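Local coordinates for protein decaprenyl diphosphate synthase (Rhodobacter capsulatus, PDB 3MZV) that probably builds the long all-trans polyprenyl diphosphate that becomes the side chain of isoprenoid quinones, adding isopentenyl units to farnesyl diphosphate with magnesium as cofactor, at residues 68-71 and 72-75; 148-151 and 152-155; 169-172 and 173-176. All blocks are in the same frame, centred on the assembly; numbering follows the deposited sequence.

Interaction 1: residues 68-71 and 72-75; sequences VGYG and GPFH
The loop joining helix 56-67 to helix 74-96 folds back on itself around Tyr-70, whose ring lies against Gly-72 and whose hydroxyl meets the backbone near the start of the second helix. The loop opens with a Schellman motif: Gly-69, at positive phi, is its C-prime residue, with Tyr-70 N bonded to Ala-65 O and Gly-69 N to Arg-66 O. Beyond this turn the Tyr-70 side chain is directed at the residues that follow, its CG anti to the backbone N (chi1 -172°). One face of the ring is covered by the peptide of Gly-72; Tyr-70 CE2 comes within 3.3 Å of Gly-72 CA, and Gly-72 N lies above the plane, displaced toward the rim. A cis peptide bond links Gly-72 to Pro-73, and Pro-73 CD is 3.7 Å from Tyr-70 OH. The hydroxyl accepts a hydrogen bond from Phe-74 N, 3.1 Å from Tyr-70 OH, at an N-H...O angle of 157°; Phe-74 N lies at the ring edge, near its plane. Phe-74 CB packs 3.5 Å from the same Tyr-70 OH. On the His-75 side, Tyr-70 turns its edge to the imidazole in an offset edge-to-face pair, centroids 5.4 Å apart and planes at 86°, with Tyr-70 CE2 3.6 Å from His-75 ND1. Ile-194 of helix 169-194 touches both Tyr-70 and Phe-74, while His-75 packs on helix 56-67 and makes a weak hydrogen bond to Asp-21 through NE2. The phenol thus does two jobs: its oxygen takes up a backbone N-H near the beginning of helix 74-96, and its ring, probably restrained in rotation, packs against the Gly-72 peptide and the imidazole.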
ATOM      1  N   VAL B  68     -27.768 -10.799   8.044  1.00 38.82           N
ATOM      2  CA  VAL B  68     -28.650  -9.732   8.523  1.00 39.04           C
ATOM      3  C   VAL B  68     -29.719  -9.363   7.469  1.00 39.97           C
ATOM      4  O   VAL B  68     -30.404  -8.329   7.583  1.00 41.02           O
ATOM      5  CB  VAL B  68     -27.836  -8.511   9.013  1.00 38.07           C
ATOM      6  CG1 VAL B  68     -26.925  -8.890  10.174  1.00 36.78           C
ATOM      7  CG2 VAL B  68     -27.073  -7.855   7.854  1.00 35.43           C
ATOM      8  N   GLY B  69     -29.845 -10.177   6.422  1.00 39.26           N
ATOM      9  CA  GLY B  69     -30.908 -10.033   5.423  1.00 39.26           C
ATOM     10  C   GLY B  69     -30.646  -9.152   4.206  1.00 39.02           C
ATOM     11  O   GLY B  69     -31.588  -8.721   3.556  1.00 37.97           O
ATOM     12  N   TYR B  70     -29.377  -8.881   3.903  1.00 37.09           N
ATOM     13  CA  TYR B  70     -29.031  -8.011   2.799  1.00 37.32           C
ATOM     14  C   TYR B  70     -29.200  -8.779   1.505  1.00 38.64           C
ATOM     15  O   TYR B  70     -28.818  -9.934   1.431  1.00 39.75           O
ATOM     16  CB  TYR B  70     -27.585  -7.574   2.925  1.00 35.53           C
ATOM     17  CG  TYR B  70     -27.148  -6.514   1.955  1.00 36.16           C
ATOM     18  CD1 TYR B  70     -27.820  -5.278   1.879  1.00 37.92           C
ATOM     19  CD2 TYR B  70     -26.090  -6.739   1.102  1.00 35.21           C
ATOM     20  CE1 TYR B  70     -27.401  -4.284   1.003  1.00 36.19           C
ATOM     21  CE2 TYR B  70     -25.646  -5.770   0.261  1.00 33.85           C
ATOM     22  CZ  TYR B  70     -26.310  -4.528   0.197  1.00 36.30           C
ATOM     23  OH  TYR B  70     -25.877  -3.570  -0.698  1.00 33.90           O
ATOM     24  N   GLY B  71     -29.791  -8.131   0.517  1.00 38.81           N
ATOM     25  CA  GLY B  71     -30.020  -8.721  -0.796  1.00 40.16           C
ATOM     26  C   GLY B  71     -29.007  -8.306  -1.853  1.00 39.55           C
ATOM     27  O   GLY B  71     -29.116  -8.734  -2.994  1.00 41.10           O
ATOM     28  N   GLY B  72     -28.019  -7.487  -1.504  1.00 39.12           N
ATOM     29  CA  GLY B  72     -26.993  -7.077  -2.469  1.00 38.77           C
ATOM     30  C   GLY B  72     -27.274  -5.658  -2.920  1.00 39.16           C
ATOM     31  O   GLY B  72     -28.280  -5.069  -2.497  1.00 39.37           O
ATOM     32  N   PRO B  73     -26.406  -5.117  -3.781  1.00 38.16           N
ATOM     33  CA  PRO B  73     -25.289  -5.834  -4.398  1.00 37.13           C
ATOM     34  C   PRO B  73     -23.924  -5.617  -3.746  1.00 35.70           C
ATOM     35  O   PRO B  73     -22.945  -6.192  -4.179  1.00 34.03           O
ATOM     36  CB  PRO B  73     -25.233  -5.190  -5.764  1.00 37.54           C
ATOM     37  CG  PRO B  73     -25.629  -3.761  -5.464  1.00 39.31           C
ATOM     38  CD  PRO B  73     -26.553  -3.771  -4.337  1.00 38.40           C
ATOM     39  N   PHE B  74     -23.834  -4.710  -2.785  1.00 34.21           N
ATOM     40  CA  PHE B  74     -22.523  -4.173  -2.403  1.00 32.98           C
ATOM     41  C   PHE B  74     -21.742  -5.004  -1.391  1.00 31.96           C
ATOM     42  O   PHE B  74     -20.624  -4.650  -1.039  1.00 29.77           O
ATOM     43  CB  PHE B  74     -22.681  -2.756  -1.904  1.00 32.45           C
ATOM     44  CG  PHE B  74     -23.069  -1.772  -3.002  1.00 34.97           C
ATOM     45  CD1 PHE B  74     -22.370  -1.707  -4.164  1.00 35.48           C
ATOM     46  CD2 PHE B  74     -24.188  -0.960  -2.862  1.00 37.38           C
ATOM     47  CE1 PHE B  74     -22.737  -0.807  -5.170  1.00 37.75           C
ATOM     48  CE2 PHE B  74     -24.549  -0.055  -3.878  1.00 39.20           C
ATOM     49  CZ  PHE B  74     -23.819  -0.007  -5.016  1.00 34.53           C
ATOM     50  N   HIS B  75     -22.321  -6.094  -0.901  1.00 31.32           N
ATOM     51  CA  HIS B  75     -21.559  -7.019  -0.063  1.00 31.60           C
ATOM     52  C   HIS B  75     -20.479  -7.737  -0.936  1.00 32.41           C
ATOM     53  O   HIS B  75     -19.430  -8.130  -0.442  1.00 31.15           O
ATOM     54  CB  HIS B  75     -22.470  -8.013   0.656  1.00 32.12           C
ATOM     55  CG  HIS B  75     -23.219  -8.900  -0.258  1.00 31.90           C
ATOM     56  ND1 HIS B  75     -23.906  -8.425  -1.354  1.00 32.97           N
ATOM     57  CD2 HIS B  75     -23.416 -10.244  -0.239  1.00 34.28           C
ATOM     58  CE1 HIS B  75     -24.461  -9.440  -1.995  1.00 32.59           C
ATOM     59  NE2 HIS B  75     -24.184 -10.555  -1.337  1.00 36.17           N
TER

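Interaction 2: residues 148-151 and 152-155; sequences SAVI and AEGE
Ile-151 and Glu-155, one helical turn apart, run alongside each other in the same direction, with Ile-151 CG2 4.0 Å from Glu-155 OE2. Glu-155 CG stands anti to its own carbonyl carbon (chi1 -67°), which brings Glu-155 CG within 3.4 Å of Ile-151 O before the chain extends toward helix 74-96, where both side chains touch Thr-89. Glu-153 takes a different rotamer, CG anti to the backbone N (chi1 -178°), and its extended chain carries the carboxylate to the subunit interface. There OE2 is hydrogen-bonded to Ser-35 of the second subunit, while a water donates to Glu-153 OE1 at 2.8 Å and to Val-150 O at 2.9 Å. Val-150 O also accepts from Gly-154 N at 2.9 Å, so two donors grip this carbonyl oxygen. Ala-152 CB rests 3.6 Å from Ala-149 O, and these two small residues pack on Leu-119 and Arg-127 of the second subunit, respectively. Regular i to i+4 backbone bonds, such as Glu-153 N to Ala-149 O at 2.9 Å, mark an alpha helix inside the mainly helical polyprenyl synthase fold, here facing the dimer partner.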
ATOM      1  N   SER B 148      -6.541  -1.562   7.401  1.00 35.08           N
ATOM      2  CA  SER B 148      -5.330  -1.654   6.607  1.00 33.45           C
ATOM      3  C   SER B 148      -4.181  -1.017   7.318  1.00 32.68           C
ATOM      4  O   SER B 148      -3.063  -1.568   7.304  1.00 32.27           O
ATOM      5  CB  SER B 148      -5.543  -1.070   5.234  1.00 33.94           C
ATOM      6  OG  SER B 148      -6.553  -1.781   4.540  1.00 33.72           O
ATOM      7  N   ALA B 149      -4.432   0.132   7.951  1.00 31.47           N
ATOM      8  CA  ALA B 149      -3.443   0.805   8.735  1.00 32.52           C
ATOM      9  C   ALA B 149      -3.003  -0.098   9.922  1.00 32.84           C
ATOM     10  O   ALA B 149      -1.819  -0.217  10.233  1.00 33.18           O
ATOM     11  CB  ALA B 149      -4.015   2.097   9.317  1.00 32.38           C
ATOM     12  N   VAL B 150      -3.999  -0.649  10.591  1.00 33.87           N
ATOM     13  CA  VAL B 150      -3.812  -1.517  11.762  1.00 35.21           C
ATOM     14  C   VAL B 150      -3.015  -2.799  11.404  1.00 35.27           C
ATOM     15  O   VAL B 150      -2.187  -3.267  12.198  1.00 37.54           O
ATOM     16  CB  VAL B 150      -5.186  -1.825  12.373  1.00 35.02           C
ATOM     17  CG1 VAL B 150      -5.140  -3.043  13.310  1.00 37.14           C
ATOM     18  CG2 VAL B 150      -5.679  -0.576  13.094  1.00 36.34           C
ATOM     19  N   ILE B 151      -3.222  -3.337  10.222  1.00 34.99           N
ATOM     20  CA  ILE B 151      -2.407  -4.449   9.735  1.00 35.35           C
ATOM     21  C   ILE B 151      -0.957  -4.036   9.626  1.00 36.02           C
ATOM     22  O   ILE B 151      -0.093  -4.661  10.203  1.00 35.42           O
ATOM     23  CB  ILE B 151      -2.888  -4.989   8.378  1.00 35.02           C
ATOM     24  CG1 ILE B 151      -4.240  -5.675   8.519  1.00 36.24           C
ATOM     25  CG2 ILE B 151      -1.843  -5.962   7.805  1.00 36.91           C
ATOM     26  CD1 ILE B 151      -4.967  -5.996   7.193  1.00 34.06           C
ATOM     27  N   ALA B 152      -0.674  -2.936   8.913  1.00 36.51           N
ATOM     28  CA  ALA B 152       0.689  -2.458   8.780  1.00 36.23           C
ATOM     29  C   ALA B 152       1.340  -2.181  10.126  1.00 37.26           C
ATOM     30  O   ALA B 152       2.507  -2.532  10.337  1.00 37.19           O
ATOM     31  CB  ALA B 152       0.752  -1.226   7.899  1.00 35.03           C
ATOM     32  N   GLU B 153       0.598  -1.549  11.030  1.00 37.35           N
ATOM     33  CA  GLU B 153       1.084  -1.270  12.368  1.00 38.67           C
ATOM     34  C   GLU B 153       1.411  -2.556  13.138  1.00 38.39           C
ATOM     35  O   GLU B 153       2.409  -2.609  13.857  1.00 39.75           O
ATOM     36  CB  GLU B 153       0.029  -0.464  13.101  1.00 39.71           C
ATOM     37  CG  GLU B 153       0.358  -0.035  14.506  1.00 40.60           C
ATOM     38  CD  GLU B 153      -0.807   0.687  15.147  1.00 43.31           C
ATOM     39  OE1 GLU B 153      -1.854   0.037  15.338  1.00 45.99           O
ATOM     40  OE2 GLU B 153      -0.669   1.895  15.451  1.00 44.63           O
ATOM     41  N   GLY B 154       0.544  -3.560  13.036  1.00 38.04           N
ATOM     42  CA  GLY B 154       0.748  -4.869  13.701  1.00 38.33           C
ATOM     43  C   GLY B 154       2.004  -5.565  13.187  1.00 39.23           C
ATOM     44  O   GLY B 154       2.798  -6.125  13.970  1.00 39.15           O
ATOM     45  N   GLU B 155       2.226  -5.481  11.880  1.00 39.31           N
ATOM     46  CA  GLU B 155       3.451  -5.976  11.281  1.00 40.77           C
ATOM     47  C   GLU B 155       4.712  -5.241  11.735  1.00 41.19           C
ATOM     48  O   GLU B 155       5.735  -5.852  11.985  1.00 39.03           O
ATOM     49  CB  GLU B 155       3.316  -5.983   9.751  1.00 41.98           C
ATOM     50  CG  GLU B 155       2.245  -7.032   9.330  1.00 45.07           C
ATOM     51  CD  GLU B 155       2.123  -7.253   7.825  1.00 52.81           C
ATOM     52  OE1 GLU B 155       2.728  -6.490   7.046  1.00 59.32           O
ATOM     53  OE2 GLU B 155       1.415  -8.207   7.421  1.00 58.69           O
TER
HETATM   54  O   HOH W   1      -1.942  -2.724  15.061  1.00 28.18           O

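Interaction 3: residues 169-172 and 173-176; sequences EDIY and LRVI
Tyr-172 and Ile-176, one turn apart (i, i+4) on helix 169-194, make the main side-chain contact. It is a CH-pi interaction: Ile-176 CG2 lies over a face of the phenol, 4.0 Å from the Tyr-172 ring centroid and 28° off the ring normal. The nearest carbons are Tyr-172 CE1 and Ile-176 CG2, 3.6 Å apart, and Ile-176 CD1 adds a second touch 3.7 Å from Tyr-172 CE2, so both branches of the isoleucine bear on the ring. With chi1 at 65°, Ile-176 CG1 sits between the backbone N and the carbonyl carbon, which brings CD1 back to the ring while CG2 covers the CE1 side.

Looser contacts involve Arg-174. Its chain bends at chi2 and chi3, and NH1 comes 4.2 Å from Ile-171 CG1, which meets the guanidinium at its edge. Asp-170 carries the opposite charge, but its OD2 stays 5.7 Å from Arg-174 NH1, too far for a salt bridge between the two. Arg-174 NE is buried without a polar partner.

Backbone hydrogen bonds of the i to i+4 kind run throughout, among them Leu-173 N to Glu-169 O at 2.9 Å and Ile-176 N to Tyr-172 O at 3.0 Å.

Around this first part of the helix, Tyr-172 OH is hydrogen-bonded to Asp-221 and Glu-169 forms a salt bridge with Lys-251. Tyr-172 and Ile-176 face helix 199-224, Tyr-172 and Glu-169 also meet helix 247-254, Val-175 and Arg-174 lean on Leu-157 of helix 138-161, and Arg-174 packs on His-37 of the second subunit.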
ATOM      1  N   GLU B 169       2.513 -11.221  26.897  1.00 37.85           N
ATOM      2  CA  GLU B 169       1.287 -11.747  26.251  1.00 39.20           C
ATOM      3  C   GLU B 169       0.390 -10.619  25.701  1.00 39.14           C
ATOM      4  O   GLU B 169      -0.222 -10.767  24.662  1.00 37.27           O
ATOM      5  CB  GLU B 169       0.502 -12.633  27.230  1.00 39.62           C
ATOM      6  CG  GLU B 169       1.257 -13.931  27.632  1.00 41.78           C
ATOM      7  CD  GLU B 169       0.380 -14.993  28.322  1.00 43.66           C
ATOM      8  OE1 GLU B 169      -0.838 -15.014  28.105  1.00 44.84           O
ATOM      9  OE2 GLU B 169       0.924 -15.843  29.058  1.00 45.70           O
ATOM     10  N   ASP B 170       0.320  -9.494  26.405  1.00 40.04           N
ATOM     11  CA  ASP B 170      -0.475  -8.351  25.970  1.00 40.83           C
ATOM     12  C   ASP B 170       0.061  -7.815  24.643  1.00 40.66           C
ATOM     13  O   ASP B 170      -0.710  -7.570  23.718  1.00 39.28           O
ATOM     14  CB  ASP B 170      -0.480  -7.245  27.048  1.00 43.41           C
ATOM     15  CG  ASP B 170      -1.404  -7.586  28.275  1.00 48.21           C
ATOM     16  OD1 ASP B 170      -2.037  -8.673  28.322  1.00 53.60           O
ATOM     17  OD2 ASP B 170      -1.471  -6.774  29.221  1.00 55.75           O
ATOM     18  N   ILE B 171       1.384  -7.701  24.520  1.00 39.35           N
ATOM     19  CA  ILE B 171       1.998  -7.254  23.260  1.00 38.75           C
ATOM     20  C   ILE B 171       1.731  -8.226  22.152  1.00 38.47           C
ATOM     21  O   ILE B 171       1.411  -7.819  21.018  1.00 38.25           O
ATOM     22  CB  ILE B 171       3.510  -6.951  23.427  1.00 39.42           C
ATOM     23  CG1 ILE B 171       3.643  -5.737  24.338  1.00 40.77           C
ATOM     24  CG2 ILE B 171       4.219  -6.746  22.059  1.00 38.87           C
ATOM     25  CD1 ILE B 171       5.042  -5.448  24.880  1.00 44.19           C
ATOM     26  N   TYR B 172       1.854  -9.526  22.459  1.00 36.94           N
ATOM     27  CA  TYR B 172       1.601 -10.554  21.476  1.00 36.27           C
ATOM     28  C   TYR B 172       0.164 -10.461  20.954  1.00 35.28           C
ATOM     29  O   TYR B 172      -0.043 -10.616  19.756  1.00 35.13           O
ATOM     30  CB  TYR B 172       1.899 -11.954  22.035  1.00 35.78           C
ATOM     31  CG  TYR B 172       1.358 -13.121  21.211  1.00 36.64           C
ATOM     32  CD1 TYR B 172       1.970 -13.508  20.057  1.00 35.04           C
ATOM     33  CD2 TYR B 172       0.214 -13.810  21.613  1.00 37.75           C
ATOM     34  CE1 TYR B 172       1.495 -14.551  19.307  1.00 36.16           C
ATOM     35  CE2 TYR B 172      -0.279 -14.904  20.866  1.00 39.74           C
ATOM     36  CZ  TYR B 172       0.350 -15.246  19.713  1.00 37.57           C
ATOM     37  OH  TYR B 172      -0.123 -16.318  18.932  1.00 41.39           O
ATOM     38  N   LEU B 173      -0.797 -10.276  21.862  1.00 35.30           N
ATOM     39  CA  LEU B 173      -2.211 -10.148  21.493  1.00 36.84           C
ATOM     40  C   LEU B 173      -2.421  -8.919  20.575  1.00 36.34           C
ATOM     41  O   LEU B 173      -3.159  -8.979  19.622  1.00 36.79           O
ATOM     42  CB  LEU B 173      -3.099 -10.039  22.728  1.00 36.99           C
ATOM     43  CG  LEU B 173      -4.572  -9.864  22.367  1.00 40.63           C
ATOM     44  CD1 LEU B 173      -5.074 -11.060  21.489  1.00 45.50           C
ATOM     45  CD2 LEU B 173      -5.435  -9.700  23.621  1.00 45.08           C
ATOM     46  N   ARG B 174      -1.721  -7.840  20.854  1.00 38.08           N
ATOM     47  CA  ARG B 174      -1.767  -6.650  20.013  1.00 39.41           C
ATOM     48  C   ARG B 174      -1.225  -6.931  18.614  1.00 38.22           C
ATOM     49  O   ARG B 174      -1.794  -6.470  17.630  1.00 37.26           O
ATOM     50  CB  ARG B 174      -0.987  -5.542  20.709  1.00 41.76           C
ATOM     51  CG  ARG B 174      -1.106  -4.139  20.127  1.00 48.45           C
ATOM     52  CD  ARG B 174      -1.175  -3.115  21.301  1.00 57.68           C
ATOM     53  NE  ARG B 174      -0.436  -3.549  22.502  1.00 63.22           N
ATOM     54  CZ  ARG B 174      -0.702  -3.163  23.759  1.00 68.62           C
ATOM     55  NH1 ARG B 174       0.048  -3.620  24.768  1.00 69.73           N
ATOM     56  NH2 ARG B 174      -1.697  -2.323  24.031  1.00 71.39           N
ATOM     57  N   VAL B 175      -0.143  -7.698  18.514  1.00 36.50           N
ATOM     58  CA  VAL B 175       0.439  -8.034  17.235  1.00 37.15           C
ATOM     59  C   VAL B 175      -0.529  -8.877  16.445  1.00 37.71           C
ATOM     60  O   VAL B 175      -0.756  -8.630  15.253  1.00 38.56           O
ATOM     61  CB  VAL B 175       1.756  -8.819  17.371  1.00 37.23           C
ATOM     62  CG1 VAL B 175       2.095  -9.550  16.070  1.00 37.64           C
ATOM     63  CG2 VAL B 175       2.896  -7.885  17.874  1.00 38.82           C
ATOM     64  N   ILE B 176      -1.102  -9.905  17.067  1.00 36.46           N
ATOM     65  CA  ILE B 176      -1.924 -10.779  16.278  1.00 37.31           C
ATOM     66  C   ILE B 176      -3.259 -10.091  15.930  1.00 37.94           C
ATOM     67  O   ILE B 176      -3.794 -10.370  14.874  1.00 36.67           O
ATOM     68  CB  ILE B 176      -2.106 -12.193  16.905  1.00 37.50           C
ATOM     69  CG1 ILE B 176      -2.871 -12.141  18.225  1.00 37.89           C
ATOM     70  CG2 ILE B 176      -0.715 -12.837  17.073  1.00 38.40           C
ATOM     71  CD1 ILE B 176      -3.132 -13.599  18.858  1.00 36.77           C
TER

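The three contacts come in series along the chain, all within the polyprenyl synthetase region. Interaction 1 lies at the surface, at the turn between helices 56-67 and 74-96, its centre 28 Å from that of interaction 2 and 34 Å from that of interaction 3. Interactions 2 and 3 sit on consecutive helices, 138-161 and 169-194, with centres 13 Å apart, and touch where Gly-154 O lies 4.1 Å from Val-175 CG1. Helix 74-96, whose first turn interaction 1 adjoins, also packs against interaction 2, and the far end of helix 169-194 reaches interaction 1 through Ile-194. Interaction 1 thus marks an outer turn of the helical fold, while interactions 2 and 3 lie on neighbouring helices, the former at the dimer interface.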